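Local coordinates for ABC transporter sugar binding protein (Xanthomonas axonopodis pv. citri, PDB 3UOR), which probably binds maltose or a related sugar in the periplasm as the capture subunit of an ABC-type import system, at residues C87-N91 with T92-E96; Y262-G265 with P266-V269; R385-T388 with E389-R393. All coordinates share one frame; numbering follows the deposited sequence.

Contact 1: residues C87-N91 with T92-E96; sequences CQLGN and TWLPE
Trp93 N donates to Gly90 O at 2.9 Å, with an N-H...O angle of 149°. The same oxygen lies 3.2 Å from Trp93 CB, pressed against the root of the indole. Trp93 CG sits beside its own backbone N (chi1 -66°), which swings the ring back along the chain. One face then passes over Gly90 N, offset toward the rim, while Leu89 CD1 meets the ring edge near its plane. Lower on the same side chains, Leu89 CG rests 4.2 Å from Trp93 CB. A second apolar touch runs from Leu89 to Leu94: Leu94 CD1 reaches Leu89 CD2 at 3.7 Å and Leu89 CB at 3.9 Å. The bend is a type I beta-turn with Asn91 and Thr92 at its corners. It carries the chain from strand 86-90 into helix 94-99, a beta-to-alpha connection of the alpha/beta periplasmic binding protein fold. Asn91 O faces Pro95 CD at 4.0 Å, where the proline nitrogen has no hydrogen to offer. A chi1 of 60° puts Asn91 CG between its backbone N and carbonyl carbon, keeping OD1 beside Thr92 N at 3.3 Å, and ND2 is hydrogen-bonded to Ala300 O. Farther out, Val306 of the neighbouring antiparallel strand touches both leucines, and Leu74 of helix 67-79 also meets Leu89. The backbones of Leu89 and Asn91 bond to Ser304 and Gly302, fixing the strand end from which the turn departs. His71 packs edge-to-face with the indole of Trp93, and its NE2 is hydrogen-bonded to Glu96 OE1, so one second-shell residue meets both Trp93, at the turn, and Glu96, in the helix; Trp93 NE1 reaches Glu378 OE1 in a weak hydrogen bond.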
loop_
_atom_site.group_PDB
_atom_site.type_symbol
_atom_site.label_atom_id
_atom_site.label_comp_id
_atom_site.label_asym_id
_atom_site.label_seq_id
_atom_site.Cartn_x
_atom_site.Cartn_y
_atom_site.Cartn_z
ATOM N N CYS A 87 7.995 9.375 -14.629
ATOM C CA CYS A 87 7.638 9.832 -13.299
ATOM C C CYS A 87 7.130 8.697 -12.423
ATOM O O CYS A 87 6.330 7.857 -12.858
ATOM C CB CYS A 87 6.581 10.934 -13.390
ATOM S SG CYS A 87 6.246 11.776 -11.827
ATOM N N GLN A 88 7.595 8.690 -11.181
ATOM C CA GLN A 88 7.057 7.814 -10.152
ATOM C C GLN A 88 5.735 8.413 -9.664
ATOM O O GLN A 88 5.682 9.586 -9.282
ATOM C CB GLN A 88 8.034 7.738 -8.978
ATOM C CG GLN A 88 7.467 7.036 -7.770
ATOM C CD GLN A 88 8.326 7.177 -6.537
ATOM O OE1 GLN A 88 9.391 7.791 -6.570
ATOM N NE2 GLN A 88 7.860 6.603 -5.426
ATOM N N LEU A 89 4.668 7.621 -9.686
ATOM C CA LEU A 89 3.354 8.096 -9.242
ATOM C C LEU A 89 2.779 7.136 -8.219
ATOM O O LEU A 89 2.616 5.942 -8.499
ATOM C CB LEU A 89 2.384 8.194 -10.425
ATOM C CG LEU A 89 1.650 9.507 -10.671
ATOM C CD1 LEU A 89 2.614 10.670 -10.685
ATOM C CD2 LEU A 89 0.896 9.440 -11.971
ATOM N N GLY A 90 2.479 7.639 -7.029
ATOM C CA GLY A 90 1.712 6.851 -6.072
ATOM C C GLY A 90 0.499 6.308 -6.799
ATOM O O GLY A 90 -0.161 7.023 -7.568
ATOM N N ASN A 91 0.186 5.042 -6.599
ATOM C CA ASN A 91 -0.815 4.474 -7.487
ATOM C C ASN A 91 -2.264 4.930 -7.254
ATOM O O ASN A 91 -3.135 4.611 -8.047
ATOM C CB ASN A 91 -0.650 2.955 -7.648
ATOM C CG ASN A 91 -0.770 2.234 -6.361
ATOM O OD1 ASN A 91 -1.305 2.784 -5.404
ATOM N ND2 ASN A 91 -0.269 0.992 -6.307
ATOM N N THR A 92 -2.526 5.693 -6.194
ATOM C CA THR A 92 -3.865 6.258 -6.018
ATOM C C THR A 92 -3.970 7.608 -6.738
ATOM O O THR A 92 -5.055 8.162 -6.887
ATOM C CB THR A 92 -4.292 6.399 -4.527
ATOM O OG1 THR A 92 -3.314 7.146 -3.817
ATOM C CG2 THR A 92 -4.433 5.039 -3.870
ATOM N N TRP A 93 -2.830 8.117 -7.196
ATOM C CA TRP A 93 -2.782 9.332 -7.998
ATOM C C TRP A 93 -3.096 9.087 -9.472
ATOM O O TRP A 93 -3.429 10.017 -10.186
ATOM C CB TRP A 93 -1.406 9.989 -7.898
ATOM C CG TRP A 93 -1.093 10.511 -6.548
ATOM C CD1 TRP A 93 -1.844 10.361 -5.421
ATOM C CD2 TRP A 93 0.057 11.273 -6.167
ATOM N NE1 TRP A 93 -1.231 10.980 -4.361
ATOM C CE2 TRP A 93 -0.064 11.550 -4.795
ATOM C CE3 TRP A 93 1.172 11.748 -6.853
ATOM C CZ2 TRP A 93 0.885 12.276 -4.100
ATOM C CZ3 TRP A 93 2.112 12.466 -6.164
ATOM C CH2 TRP A 93 1.963 12.730 -4.800
ATOM N N LEU A 94 -2.969 7.849 -9.938
ATOM C CA LEU A 94 -3.173 7.548 -11.364
ATOM C C LEU A 94 -4.510 8.036 -11.923
ATOM O O LEU A 94 -4.535 8.652 -12.987
ATOM C CB LEU A 94 -3.049 6.048 -11.626
ATOM C CG LEU A 94 -1.862 5.538 -12.425
ATOM C CD1 LEU A 94 -0.574 6.077 -11.850
ATOM C CD2 LEU A 94 -1.867 4.030 -12.403
ATOM N N PRO A 95 -5.631 7.738 -11.229
ATOM C CA PRO A 95 -6.929 8.096 -11.808
ATOM C C PRO A 95 -7.014 9.584 -12.097
ATOM O O PRO A 95 -7.565 9.981 -13.114
ATOM C CB PRO A 95 -7.914 7.704 -10.711
ATOM C CG PRO A 95 -7.259 6.575 -10.027
ATOM C CD PRO A 95 -5.798 6.960 -9.989
ATOM N N GLU A 96 -6.444 10.400 -11.225
ATOM C CA GLU A 96 -6.450 11.833 -11.442
ATOM C C GLU A 96 -5.639 12.235 -12.667
ATOM O O GLU A 96 -6.140 12.951 -13.537
ATOM C CB GLU A 96 -5.948 12.588 -10.211
ATOM C CG GLU A 96 -5.932 14.102 -10.432
ATOM C CD GLU A 96 -5.654 14.881 -9.161
ATOM O OE1 GLU A 96 -5.481 14.245 -8.096
ATOM O OE2 GLU A 96 -5.614 16.128 -9.226
#

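Contact 2: residues Y262-G265 with P266-V269; sequences YLSG and PWNV
Trp267 folds its indole back over Gly265, so that the glycine CA sits above the six-membered ring in a CH-pi contact, 3.8 Å from its centroid and 25° off the normal. The setting is a tight turn from strand 259-264 into helix 267-275, a strand-to-helix junction of the alpha/beta binding-protein fold. Trp267 CG lies between its own backbone N and carbonyl carbon (chi1 67°), which sends the ring toward the strand instead of along the helix. With no side chain on Gly265, Trp267 CZ3 can come within 3.5 Å of its CA. On the benzo ring of the indole, CZ2 of Trp267 approaches Ser264 OG obliquely at 3.4 Å. Tyr262 and Asn268 cross nearly at right angles, with ring and amide planes 69° apart. Ser264 CB lies over one face of the Tyr262 ring, offset toward its rim, while the end of the Asn268 amide comes close to Tyr262 CE2. The backbone closes the turn where Asn268 N donates to Gly265 O at 3.1 Å, and Val269 N follows by bonding to Pro266 O. Outside, Arg145 touches Trp267, Phe148 touches Asn268, and Phe361 packs on Pro266 and Val269. A water lies in the plane of the indole at its edge, accepting from Trp267 NE1 at 3.3 Å and hydrogen-bonded to Tyr262 OH at 3.0 Å.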
loop_
_atom_site.group_PDB
_atom_site.type_symbol
_atom_site.label_atom_id
_atom_site.label_comp_id
_atom_site.label_asym_id
_atom_site.label_seq_id
_atom_site.Cartn_x
_atom_site.Cartn_y
_atom_site.Cartn_z
ATOM N N TYR A 262 2.247 -5.925 15.394
ATOM C CA TYR A 262 2.242 -4.590 14.835
ATOM C C TYR A 262 1.837 -4.740 13.369
ATOM O O TYR A 262 2.504 -5.435 12.599
ATOM C CB TYR A 262 3.628 -3.964 14.984
ATOM C CG TYR A 262 3.792 -2.578 14.401
ATOM C CD1 TYR A 262 2.843 -1.590 14.609
ATOM C CD2 TYR A 262 4.934 -2.244 13.690
ATOM C CE1 TYR A 262 3.010 -0.312 14.086
ATOM C CE2 TYR A 262 5.119 -0.958 13.159
ATOM C CZ TYR A 262 4.154 -0.008 13.359
ATOM O OH TYR A 262 4.336 1.248 12.834
ATOM N N LEU A 263 0.721 -4.120 13.000
ATOM C CA LEU A 263 0.213 -4.206 11.644
ATOM C C LEU A 263 0.804 -3.101 10.770
ATOM O O LEU A 263 0.382 -1.955 10.860
ATOM C CB LEU A 263 -1.307 -4.115 11.662
ATOM C CG LEU A 263 -2.063 -4.793 10.519
ATOM C CD1 LEU A 263 -3.545 -4.754 10.795
ATOM C CD2 LEU A 263 -1.721 -4.106 9.190
ATOM N N SER A 264 1.761 -3.437 9.902
ATOM C CA SER A 264 2.469 -2.388 9.156
ATOM C C SER A 264 3.182 -2.905 7.895
ATOM O O SER A 264 3.024 -4.061 7.498
ATOM C CB SER A 264 3.481 -1.691 10.086
ATOM O OG SER A 264 3.836 -0.409 9.607
ATOM N N GLY A 265 3.974 -2.042 7.277
ATOM C CA GLY A 265 4.494 -2.295 5.939
ATOM C C GLY A 265 5.956 -2.707 5.819
ATOM O O GLY A 265 6.648 -2.861 6.827
ATOM N N PRO A 266 6.434 -2.879 4.570
ATOM C CA PRO A 266 7.742 -3.479 4.267
ATOM C C PRO A 266 8.931 -2.686 4.795
ATOM O O PRO A 266 9.939 -3.303 5.125
ATOM C CB PRO A 266 7.778 -3.538 2.721
ATOM C CG PRO A 266 6.630 -2.691 2.244
ATOM C CD PRO A 266 5.603 -2.723 3.367
ATOM N N TRP A 267 8.820 -1.361 4.866
ATOM C CA TRP A 267 9.929 -0.532 5.345
ATOM C C TRP A 267 10.302 -0.882 6.787
ATOM O O TRP A 267 11.406 -0.589 7.230
ATOM C CB TRP A 267 9.587 0.962 5.254
ATOM C CG TRP A 267 8.489 1.331 6.215
ATOM C CD1 TRP A 267 8.633 1.737 7.513
ATOM C CD2 TRP A 267 7.077 1.276 5.965
ATOM N NE1 TRP A 267 7.398 1.955 8.085
ATOM C CE2 TRP A 267 6.425 1.679 7.158
ATOM C CE3 TRP A 267 6.299 0.941 4.845
ATOM C CZ2 TRP A 267 5.031 1.754 7.264
ATOM C CZ3 TRP A 267 4.912 1.015 4.950
ATOM C CH2 TRP A 267 4.292 1.421 6.158
ATOM N N ASN A 268 9.394 -1.517 7.523
ATOM C CA ASN A 268 9.712 -1.873 8.906
ATOM C C ASN A 268 10.700 -3.023 9.032
ATOM O O ASN A 268 11.368 -3.161 10.059
ATOM C CB ASN A 268 8.448 -2.210 9.709
ATOM C CG ASN A 268 7.625 -0.984 10.037
ATOM O OD1 ASN A 268 6.498 -0.833 9.562
ATOM N ND2 ASN A 268 8.183 -0.097 10.846
ATOM N N VAL A 269 10.780 -3.870 8.014
ATOM C CA VAL A 269 11.610 -5.062 8.150
ATOM C C VAL A 269 13.024 -4.620 8.520
ATOM O O VAL A 269 13.584 -5.081 9.517
ATOM C CB VAL A 269 11.594 -5.945 6.890
ATOM C CG1 VAL A 269 12.655 -7.068 6.988
ATOM C CG2 VAL A 269 10.217 -6.550 6.699
HETATM O O HOH W 1 6.590 2.375 11.209
#

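Contact 3: residues R385-T388 with E389-R393; sequences RLVT and ERVVR
Leu386 O accepts a water hydrogen at 2.8 Å and, more weakly, the N-H of Arg390 at 3.3 Å. The water also donates a weak bond to Glu389 OE1, linking the backbone to a charged row on helix 377-394: an i, i+4 salt-bridge network of Arg385, Glu389 and Arg393. Arg385 and Glu389 run side by side, each with CG anti to the backbone N. A bend at chi3 (74°) in the arginine brings NH1 to Glu389 OE1, a weak 3.3 Å bond at the guanidinium edge, with the two planar groups 73° apart. The carboxylate thus lies between two arginines, though the modelled spacing to Arg393 is doubtfully short. Beneath, Val392 N bonds to Thr388 O at 2.8 Å and 165°, and Val387 O takes Val391 N plus a weak bond from Arg390 N. On the buried side Thr388 and Val392 meet helix 221-235, Val387 meets helix 398-412, and Val391 touches both; Thr388 OG1 is hydrogen-bonded to Gln197 NE2. Arg390 folds back, its guanidinium salt-bridged to Glu404, one face toward Leu386 O, and NH2 3.6 Å from Val387 CG2.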
loop_
_atom_site.group_PDB
_atom_site.type_symbol
_atom_site.label_atom_id
_atom_site.label_comp_id
_atom_site.label_asym_id
_atom_site.label_seq_id
_atom_site.Cartn_x
_atom_site.Cartn_y
_atom_site.Cartn_z
ATOM N N ARG A 385 -11.332 7.406 8.353
ATOM C CA ARG A 385 -10.497 7.270 9.523
ATOM C C ARG A 385 -10.969 8.204 10.657
ATOM O O ARG A 385 -10.876 7.860 11.842
ATOM C CB ARG A 385 -9.067 7.602 9.141
ATOM C CG ARG A 385 -8.141 7.558 10.293
ATOM C CD ARG A 385 -6.870 8.272 9.964
ATOM N NE ARG A 385 -6.999 9.726 9.938
ATOM C CZ ARG A 385 -7.367 10.463 10.979
ATOM N NH1 ARG A 385 -7.706 9.884 12.136
ATOM N NH2 ARG A 385 -7.418 11.780 10.852
ATOM N N LEU A 386 -11.474 9.381 10.299
ATOM C CA LEU A 386 -11.948 10.320 11.317
ATOM C C LEU A 386 -13.135 9.725 12.039
ATOM O O LEU A 386 -13.270 9.848 13.247
ATOM C CB LEU A 386 -12.368 11.658 10.703
ATOM C CG LEU A 386 -11.226 12.553 10.225
ATOM C CD1 LEU A 386 -11.770 13.860 9.646
ATOM C CD2 LEU A 386 -10.268 12.829 11.370
ATOM N N VAL A 387 -14.007 9.089 11.280
ATOM C CA VAL A 387 -15.205 8.484 11.837
ATOM C C VAL A 387 -14.848 7.290 12.694
ATOM O O VAL A 387 -15.401 7.112 13.771
ATOM C CB VAL A 387 -16.167 8.051 10.737
ATOM C CG1 VAL A 387 -17.133 7.051 11.266
ATOM C CG2 VAL A 387 -16.906 9.262 10.201
ATOM N N THR A 388 -13.901 6.473 12.244
ATOM C CA THR A 388 -13.600 5.259 13.003
ATOM C C THR A 388 -12.914 5.585 14.332
ATOM O O THR A 388 -13.145 4.920 15.334
ATOM C CB THR A 388 -12.755 4.245 12.190
ATOM O OG1 THR A 388 -11.502 4.847 11.840
ATOM C CG2 THR A 388 -13.488 3.859 10.924
ATOM N N GLU A 389 -12.069 6.608 14.345
ATOM C CA GLU A 389 -11.437 6.998 15.592
ATOM C C GLU A 389 -12.503 7.485 16.581
ATOM O O GLU A 389 -12.371 7.313 17.792
ATOM C CB GLU A 389 -10.402 8.076 15.348
ATOM C CG GLU A 389 -9.701 8.554 16.593
ATOM C CD GLU A 389 -8.663 9.606 16.279
ATOM O OE1 GLU A 389 -8.816 10.303 15.248
ATOM O OE2 GLU A 389 -7.699 9.743 17.052
ATOM N N ARG A 390 -13.577 8.063 16.061
ATOM C CA ARG A 390 -14.661 8.527 16.924
ATOM C C ARG A 390 -15.427 7.337 17.485
ATOM O O ARG A 390 -15.832 7.337 18.645
ATOM C CB ARG A 390 -15.615 9.427 16.148
ATOM C CG ARG A 390 -16.212 10.540 16.971
ATOM C CD ARG A 390 -16.415 11.757 16.085
ATOM N NE ARG A 390 -17.259 11.415 14.946
ATOM C CZ ARG A 390 -17.102 11.892 13.717
ATOM N NH1 ARG A 390 -16.120 12.747 13.447
ATOM N NH2 ARG A 390 -17.935 11.509 12.756
ATOM N N VAL A 391 -15.639 6.335 16.644
ATOM C CA VAL A 391 -16.245 5.093 17.076
ATOM C C VAL A 391 -15.406 4.458 18.179
ATOM O O VAL A 391 -15.943 4.074 19.225
ATOM C CB VAL A 391 -16.389 4.116 15.911
ATOM C CG1 VAL A 391 -16.619 2.687 16.420
ATOM C CG2 VAL A 391 -17.505 4.575 15.000
ATOM N N VAL A 392 -14.095 4.350 17.953
ATOM C CA VAL A 392 -13.212 3.736 18.945
ATOM C C VAL A 392 -13.106 4.537 20.252
ATOM O O VAL A 392 -13.226 3.985 21.340
ATOM C CB VAL A 392 -11.801 3.508 18.411
ATOM C CG1 VAL A 392 -10.931 2.910 19.496
ATOM C CG2 VAL A 392 -11.831 2.587 17.158
ATOM N N ARG A 393 -12.856 5.830 20.143
ATOM C CA ARG A 393 -12.613 6.643 21.320
ATOM C C ARG A 393 -13.914 7.110 21.960
ATOM O O ARG A 393 -14.085 6.974 23.150
ATOM C CB ARG A 393 -11.735 7.848 20.985
ATOM C CG ARG A 393 -10.337 7.486 20.492
ATOM C CD ARG A 393 -9.414 8.712 20.503
ATOM N NE ARG A 393 -8.123 8.370 21.096
ATOM C CZ ARG A 393 -6.962 8.517 20.472
ATOM N NH1 ARG A 393 -6.935 9.013 19.249
ATOM N NH2 ARG A 393 -5.829 8.181 21.064
HETATM O O HOH W 2 -11.876 11.743 14.737
#

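How the contacts relate
Contacts 1 and 2 are equivalent kinds of junction: each leaves a strand of the same mixed sheet through a tight turn and enters a helix, on opposite sides of the chain's centre, about 22 Å apart between centres. Both place a tryptophan against a glycine, but contact 1 adds leucine packing, whereas contact 2, the more buried, adds polar side chains and a water. Contact 3 stays within one helix, farther out at about 21 Å from the chain's centre. There the chemistry divides by side, with valines and a threonine facing neighbouring helices and charged groups forming a row toward the surface. None of the three touches another.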